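Local coordinates for protein beta-lactamase Rm3 (Uncultured bacterium, PDB 5IQK) that hydrolyses beta-lactam antibiotics as a zinc-dependent metallo-beta-lactamase of subclass B3, and so probably confers antibiotic resistance on its host, at residues R66-K71 and Q90-A95. Residues are numbered along the deposited sequence; the frame is centred on the assembly and turned at random.
Sequences RIEDVK and QRRSNA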
# COMPACT_ATOMS: atom_id res chain seq x y z
N ARG A 66 17.02 -10.98 -3.25
CA ARG A 66 17.03 -11.62 -1.94
C ARG A 66 16.40 -10.75 -0.86
O ARG A 66 16.63 -9.54 -0.83
CB ARG A 66 18.44 -12.00 -1.51
CG ARG A 66 19.21 -12.83 -2.53
CD ARG A 66 20.65 -12.97 -2.11
NE ARG A 66 20.78 -13.72 -0.87
CZ ARG A 66 21.60 -13.39 0.13
NH1 ARG A 66 22.40 -12.33 0.01
NH2 ARG A 66 21.65 -14.13 1.22
N ILE A 67 15.63 -11.37 0.03
CA ILE A 67 15.01 -10.66 1.14
C ILE A 67 16.11 -10.09 2.03
O ILE A 67 15.94 -9.05 2.67
CB ILE A 67 14.07 -11.58 1.96
CG1 ILE A 67 13.34 -10.79 3.06
CG2 ILE A 67 14.84 -12.76 2.55
CD1 ILE A 67 12.46 -9.70 2.51
N GLU A 68 17.27 -10.76 2.03
CA GLU A 68 18.40 -10.34 2.84
C GLU A 68 18.94 -8.99 2.38
O GLU A 68 19.66 -8.32 3.12
CB GLU A 68 19.51 -11.39 2.80
CG GLU A 68 19.17 -12.70 3.51
CD GLU A 68 18.40 -13.67 2.63
OE1 GLU A 68 18.17 -13.36 1.44
OE2 GLU A 68 18.00 -14.74 3.14
N ASP A 69 18.61 -8.60 1.16
CA ASP A 69 19.11 -7.35 0.60
C ASP A 69 18.12 -6.21 0.74
O ASP A 69 18.40 -5.08 0.34
CB ASP A 69 19.50 -7.54 -0.86
CG ASP A 69 20.71 -8.45 -1.02
OD1 ASP A 69 21.58 -8.43 -0.13
OD2 ASP A 69 20.80 -9.17 -2.03
N VAL A 70 16.94 -6.50 1.28
CA VAL A 70 15.98 -5.45 1.59
C VAL A 70 16.47 -4.67 2.79
O VAL A 70 16.70 -5.23 3.85
CB VAL A 70 14.58 -6.04 1.85
CG1 VAL A 70 13.65 -4.98 2.47
CG2 VAL A 70 14.01 -6.59 0.57
N LYS A 71 16.63 -3.36 2.64
CA LYS A 71 17.19 -2.57 3.73
C LYS A 71 16.18 -1.61 4.34
O LYS A 71 16.42 -1.03 5.39
CB LYS A 71 18.42 -1.82 3.24
CG LYS A 71 19.53 -2.81 2.84
CD LYS A 71 20.89 -2.19 2.66
CE LYS A 71 21.86 -3.25 2.15
NZ LYS A 71 21.60 -4.58 2.79
N GLN A 90 10.51 -8.32 8.27
CA GLN A 90 11.54 -7.66 9.07
C GLN A 90 12.55 -8.66 9.62
O GLN A 90 13.76 -8.44 9.52
CB GLN A 90 10.92 -6.88 10.22
CG GLN A 90 11.93 -6.36 11.24
CD GLN A 90 11.35 -5.22 12.05
OE1 GLN A 90 10.73 -5.43 13.09
NE2 GLN A 90 11.57 -3.99 11.58
N ARG A 91 12.08 -9.77 10.17
CA ARG A 91 12.98 -10.77 10.72
C ARG A 91 13.92 -11.33 9.66
O ARG A 91 15.09 -11.57 9.92
CB ARG A 91 12.20 -11.92 11.36
CG ARG A 91 11.73 -11.63 12.77
CD ARG A 91 11.31 -12.92 13.46
NE ARG A 91 10.34 -13.68 12.67
CZ ARG A 91 9.02 -13.48 12.72
NH1 ARG A 91 8.52 -12.54 13.50
NH2 ARG A 91 8.21 -14.22 11.97
N ARG A 92 13.40 -11.53 8.45
CA ARG A 92 14.18 -12.16 7.38
C ARG A 92 15.14 -11.18 6.71
O ARG A 92 16.12 -11.59 6.08
CB ARG A 92 13.25 -12.78 6.33
CG ARG A 92 12.48 -14.03 6.80
CD ARG A 92 13.39 -15.25 6.91
NE ARG A 92 13.97 -15.61 5.61
CZ ARG A 92 13.37 -16.38 4.71
NH1 ARG A 92 12.18 -16.90 4.96
NH2 ARG A 92 13.97 -16.64 3.56
N SER A 93 14.86 -9.89 6.81
CA SER A 93 15.70 -8.87 6.17
C SER A 93 16.54 -8.08 7.17
O SER A 93 17.59 -7.53 6.80
CB SER A 93 14.83 -7.92 5.36
OG SER A 93 13.95 -7.19 6.21
N ASN A 94 16.07 -8.03 8.41
CA ASN A 94 16.65 -7.20 9.46
C ASN A 94 16.53 -5.72 9.08
O ASN A 94 17.30 -4.88 9.54
CB ASN A 94 18.11 -7.59 9.72
CG ASN A 94 18.61 -7.14 11.07
OD1 ASN A 94 17.82 -6.91 11.98
ND2 ASN A 94 19.92 -7.01 11.21
N ALA A 95 15.53 -5.41 8.26
CA ALA A 95 15.27 -4.04 7.82
C ALA A 95 14.37 -3.29 8.80
O ALA A 95 13.53 -3.90 9.46
CB ALA A 95 14.63 -4.03 6.43
O HOH W 1 16.33 -14.45 5.89
O HOH W 2 18.51 -5.35 5.91
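Ile67, on the 3-10 turn 67-69, faces the last turn of helix 86-93. With CG1 anti to the backbone N (chi1 -175°), its flank crosses the Arg92 side chain at about a right angle, CG1 lying 3.8 Å from Arg92 CB, while CD1 runs on to Ser93 CB. Ser93 CB makes the closest approach of the two segments, 3.1 Å from Ile67 O, and it also abuts Val70 CB. Its hydroxyl is engaged on its own side of the contact: Ser93 OG is hydrogen-bonded to Leu89 O and accepts from Ala95 N at 3.1 Å, an ST turn. Beyond it Ala95 CB meets Val70 O at 3.5 Å, with Val70 CG1 alongside.

Two waters carry the polar links. One gives its hydrogens to Glu68 OE2 and Arg92 O, and its oxygen accepts from Arg92 NE at 2.6 Å, lying at the edge of the guanidinium and in its plane. Arg92, bent at chi2 and chi3, folds back to reach it; Glu68 OE2 and Arg92 NH2 stay 4.5 Å apart, so any attraction between their charges is probably modest. The second donates to Val70 O and Ser93 O.

Ile67 also rests on Ile60, and Arg92 on Ile57, both of helix 53-62. Asn94, the first residue beyond the helix, has positive phi, and the chain turns into strand 96-99 beside the parallel strand 70-74: the close of a beta-alpha-beta crossover in the alpha-beta/beta-alpha sandwich of metallo-beta-lactamases.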